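Local atomic coordinates of NAD nucleotidase (Haemophilus influenzae, PDB entry 3ZTV), a protein that degrades NAD to adenosine and nicotinamide riboside, acting as a periplasmic NAD pyrophosphatase and as a 5'-nucleotidase with greatest activity on AMP. Residues 123-128 with 139-144; 219-223 with 258-262. One frame throughout, in Å; residues are numbered along the deposited sequence.

Segments 123-128, 139-144 and 219-223 lie in the calcineurin-like phosphoesterase region, and 258-262 adds a strand to the same sheet as 219-223. Both contacts are largely buried, about 19 Å apart between centres. In interaction 2, strands 221-224 and 258-263 are parallel neighbours inside a mixed sheet, joined by a regular backbone ladder and aliphatic side chains. Interaction 1 lies at that sheet's outermost strand, 143-148, and connects its approach to strand 123-124, the end strand of a second sheet. Here a single bridge with two backbone hydrogen bonds is supplemented by an indole N-H bond and a proline contact. K139 and K141 remain exposed, whereas in interaction 2 all but P258, partly exposed, are buried.

Interaction 1: residues 123-128 with 139-144; sequences VLSANV and KWKPYD
W140 carries its CG between the backbone N and the carbonyl carbon (chi1 60°), which turns the indole toward S125 and V128, its side chain crossing that of V128 at about a right angle, while V123, with CG1 anti to its own N (chi1 -176°), brings that methyl to W140 CB at 3.7 Å. From there the indole reaches the far end of the segment: W140 NE1 donates to V128 O at 2.9 Å, and the oxygen lies only 2° out of the ring plane, so the bond meets the indole at its edge and should limit rotation of the ring. Beside it, V128 CG1 packs on W140 CZ2 at 3.9 Å. The backbones are tied by a single bridge between L124 and K141, in which K141 N donates to V123 O at 3.2 Å and S125 N to K141 O at 2.9 Å. Water 1 extends this pairing by accepting from V123 N and donating to K139 O. Past the bridge, A126 CB meets P142 CB at 3.7 Å, and L124 CD2 approaches Y143 C at 3.8 Å. Around the contact, helix 108-116 supplies L116 against V123 and W140. L124 is hydrogen-bonded to F98 on strand 97-99, whereas P142 and D144 pair with strand 151-159, so the contact joins the edges of two sheets. Y143 packs on helix 179-191, and its O accepts from Q192 NE2 of the second subunit.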
# COMPACT_ATOMS: atom_id res chain seq x y z
N VAL A 123 23.54 5.12 8.05
CA VAL A 123 22.35 4.29 8.16
C VAL A 123 21.34 4.66 7.06
O VAL A 123 21.09 5.85 6.81
CB VAL A 123 21.69 4.43 9.55
CG1 VAL A 123 20.51 3.49 9.68
CG2 VAL A 123 22.70 4.18 10.66
N LEU A 124 20.76 3.65 6.41
CA LEU A 124 19.74 3.86 5.38
C LEU A 124 18.44 3.13 5.71
O LEU A 124 18.46 1.97 6.15
CB LEU A 124 20.23 3.33 4.04
CG LEU A 124 21.58 3.84 3.52
CD1 LEU A 124 21.96 3.07 2.25
CD2 LEU A 124 21.52 5.33 3.27
N SER A 125 17.31 3.79 5.47
CA SER A 125 16.00 3.13 5.53
C SER A 125 14.96 4.03 4.87
O SER A 125 14.64 5.11 5.39
CB SER A 125 15.59 2.80 6.97
OG SER A 125 14.42 2.02 6.96
N ALA A 126 14.45 3.60 3.72
CA ALA A 126 13.54 4.42 2.92
C ALA A 126 12.07 4.29 3.30
O ALA A 126 11.29 5.18 2.99
CB ALA A 126 13.73 4.12 1.44
N ASN A 127 11.68 3.19 3.96
CA ASN A 127 10.27 2.96 4.28
C ASN A 127 9.98 3.07 5.78
O ASN A 127 8.89 2.70 6.23
CB ASN A 127 9.76 1.63 3.70
CG ASN A 127 10.38 0.41 4.36
OD1 ASN A 127 11.55 0.43 4.75
ND2 ASN A 127 9.61 -0.65 4.47
N VAL A 128 10.96 3.56 6.55
CA VAL A 128 10.80 3.79 7.98
C VAL A 128 11.15 5.26 8.19
O VAL A 128 12.31 5.66 8.03
CB VAL A 128 11.72 2.87 8.80
CG1 VAL A 128 11.46 3.06 10.29
CG2 VAL A 128 11.53 1.41 8.39
N LYS A 139 18.13 10.71 11.82
CA LYS A 139 19.19 9.79 12.23
C LYS A 139 19.61 8.84 11.10
O LYS A 139 20.60 8.12 11.22
CB LYS A 139 18.78 9.00 13.47
CG LYS A 139 18.58 9.85 14.73
CD LYS A 139 19.85 10.59 15.12
CE LYS A 139 19.67 11.35 16.44
NZ LYS A 139 20.87 12.16 16.76
N TRP A 140 18.85 8.82 10.01
CA TRP A 140 19.20 8.05 8.83
C TRP A 140 18.58 8.69 7.61
O TRP A 140 17.75 9.60 7.72
CB TRP A 140 18.74 6.60 8.96
CG TRP A 140 17.27 6.39 9.14
CD1 TRP A 140 16.29 6.37 8.16
CD2 TRP A 140 16.60 6.11 10.38
NE1 TRP A 140 15.06 6.09 8.72
CE2 TRP A 140 15.22 5.95 10.08
CE3 TRP A 140 17.02 5.99 11.71
CZ2 TRP A 140 14.29 5.64 11.07
CZ3 TRP A 140 16.09 5.70 12.68
CH2 TRP A 140 14.74 5.54 12.37
N LYS A 141 18.99 8.21 6.43
CA LYS A 141 18.50 8.71 5.14
C LYS A 141 17.85 7.57 4.36
O LYS A 141 18.13 6.40 4.62
CB LYS A 141 19.65 9.31 4.34
CG LYS A 141 20.23 10.56 4.97
CD LYS A 141 21.26 11.23 4.09
CE LYS A 141 22.60 10.53 4.20
NZ LYS A 141 23.66 11.18 3.36
N PRO A 142 16.96 7.90 3.40
CA PRO A 142 16.34 6.82 2.62
C PRO A 142 17.29 6.16 1.61
O PRO A 142 17.12 4.97 1.31
CB PRO A 142 15.19 7.54 1.89
CG PRO A 142 15.64 8.98 1.82
CD PRO A 142 16.36 9.22 3.12
N TYR A 143 18.27 6.89 1.10
CA TYR A 143 19.19 6.36 0.10
C TYR A 143 20.48 7.16 0.14
O TYR A 143 20.57 8.20 0.80
CB TYR A 143 18.59 6.39 -1.31
CG TYR A 143 18.52 7.79 -1.91
CD1 TYR A 143 17.50 8.68 -1.55
CD2 TYR A 143 19.48 8.24 -2.81
CE1 TYR A 143 17.43 9.96 -2.10
CE2 TYR A 143 19.42 9.52 -3.35
CZ TYR A 143 18.39 10.37 -2.99
OH TYR A 143 18.31 11.65 -3.51
N ASP A 144 21.50 6.66 -0.57
CA ASP A 144 22.72 7.42 -0.83
C ASP A 144 23.17 7.13 -2.26
O ASP A 144 22.81 6.10 -2.85
CB ASP A 144 23.83 7.09 0.19
CG ASP A 144 24.95 8.12 0.17
OD1 ASP A 144 24.65 9.32 -0.02
OD2 ASP A 144 26.13 7.75 0.36
O HOH W 1 23.09 7.64 9.75

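Interaction 2: residues 219-223 with 258-262; sequences IDVIV and PVFVM
V221 and F260, I222 and V261, and V223 and M262 face one another as parallel bridge pairs, the axes of 221-223 and 258-262 approaching to 4.7 Å with 11° between their directions. The hydrogen bonds alternate as a parallel ladder requires: F260 N donates to D220 O at 3.0 Å, I222 N to F260 O at 2.7 Å, and M262 N to I222 O at 3.2 Å. The middle bond is nearly collinear with its carbonyl (C=O...N 168°). Side chains divide between two faces. On that of V221, V223, F260 and M262, the methionine chain bends at chi2 (-71°) and returns across the strand gap, bringing M262 CE to 3.9 Å from V221 CG1; V223 CG2 is equally close to M262 CE, the two side chains lying side by side and pointing the same way. On the other face I222 crosses V259 obliquely, CD1 to CG1 at 4.1 Å, and helix 206-215 covers both residues. Waters 2 and 3 lie within bonding distance of P258 O, water 2 also near I219 O and water 3 near D220 OD1; each has more acceptors than protons, so these bonds are probably shared. D220 OD2 accepts from I198 N of the neighbouring strand. Cohesion across this gap thus comes from backbone hydrogen bonds and apolar side-chain contacts on both faces, with no charged pair between the segments.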
# COMPACT_ATOMS: atom_id res chain seq x y z
N ILE A 219 15.89 -2.21 -10.20
CA ILE A 219 16.76 -2.60 -9.07
C ILE A 219 17.60 -3.81 -9.48
O ILE A 219 17.07 -4.83 -9.92
CB ILE A 219 15.93 -2.90 -7.80
CG1 ILE A 219 15.13 -1.65 -7.38
CG2 ILE A 219 16.83 -3.41 -6.66
CD1 ILE A 219 14.25 -1.88 -6.16
N ASP A 220 18.92 -3.68 -9.34
CA ASP A 220 19.86 -4.67 -9.86
C ASP A 220 20.28 -5.77 -8.88
O ASP A 220 20.42 -6.93 -9.28
CB ASP A 220 21.10 -3.95 -10.38
CG ASP A 220 20.76 -2.98 -11.50
OD1 ASP A 220 20.25 -3.44 -12.54
OD2 ASP A 220 20.96 -1.75 -11.38
N VAL A 221 20.50 -5.40 -7.62
CA VAL A 221 20.96 -6.35 -6.59
C VAL A 221 20.19 -6.08 -5.30
O VAL A 221 20.05 -4.91 -4.89
CB VAL A 221 22.49 -6.23 -6.32
CG1 VAL A 221 22.96 -7.29 -5.32
CG2 VAL A 221 23.27 -6.39 -7.63
N ILE A 222 19.69 -7.14 -4.68
CA ILE A 222 19.01 -7.00 -3.39
C ILE A 222 19.75 -7.80 -2.31
O ILE A 222 19.68 -9.04 -2.26
CB ILE A 222 17.53 -7.44 -3.46
CG1 ILE A 222 16.81 -6.76 -4.64
CG2 ILE A 222 16.83 -7.16 -2.13
CD1 ILE A 222 15.37 -7.21 -4.85
N VAL A 223 20.45 -7.07 -1.45
CA VAL A 223 21.26 -7.63 -0.38
C VAL A 223 20.34 -7.78 0.82
O VAL A 223 19.75 -6.79 1.28
CB VAL A 223 22.44 -6.67 -0.05
CG1 VAL A 223 23.33 -7.25 1.06
CG2 VAL A 223 23.25 -6.36 -1.31
N PRO A 258 17.96 -8.63 -15.48
CA PRO A 258 18.33 -9.52 -14.37
C PRO A 258 18.34 -8.80 -13.02
O PRO A 258 18.67 -7.62 -12.96
CB PRO A 258 19.74 -10.01 -14.73
CG PRO A 258 20.28 -9.00 -15.70
CD PRO A 258 19.09 -8.38 -16.41
N VAL A 259 17.95 -9.52 -11.98
CA VAL A 259 18.03 -9.05 -10.60
C VAL A 259 18.66 -10.16 -9.77
O VAL A 259 18.25 -11.32 -9.88
CB VAL A 259 16.63 -8.74 -10.01
CG1 VAL A 259 16.76 -8.10 -8.61
CG2 VAL A 259 15.78 -7.84 -10.94
N PHE A 260 19.62 -9.81 -8.93
CA PHE A 260 20.29 -10.79 -8.07
C PHE A 260 19.91 -10.56 -6.61
O PHE A 260 19.81 -9.42 -6.17
CB PHE A 260 21.81 -10.71 -8.29
CG PHE A 260 22.20 -11.02 -9.70
CD1 PHE A 260 22.33 -12.34 -10.11
CD2 PHE A 260 22.36 -10.01 -10.63
CE1 PHE A 260 22.65 -12.65 -11.43
CE2 PHE A 260 22.69 -10.32 -11.96
CZ PHE A 260 22.84 -11.63 -12.35
N VAL A 261 19.67 -11.65 -5.89
CA VAL A 261 19.24 -11.59 -4.49
C VAL A 261 20.10 -12.54 -3.66
O VAL A 261 20.31 -13.70 -4.05
CB VAL A 261 17.76 -12.06 -4.37
CG1 VAL A 261 17.30 -12.06 -2.91
CG2 VAL A 261 16.85 -11.21 -5.25
N MET A 262 20.60 -12.09 -2.52
CA MET A 262 21.38 -12.99 -1.68
C MET A 262 21.41 -12.55 -0.22
O MET A 262 21.34 -11.35 0.07
CB MET A 262 22.82 -13.16 -2.20
CG MET A 262 23.73 -11.97 -2.01
SD MET A 262 23.36 -10.54 -3.05
CE MET A 262 24.87 -9.61 -2.78
O HOH W 2 17.34 -5.01 -12.83
O HOH W 3 20.53 -5.74 -14.04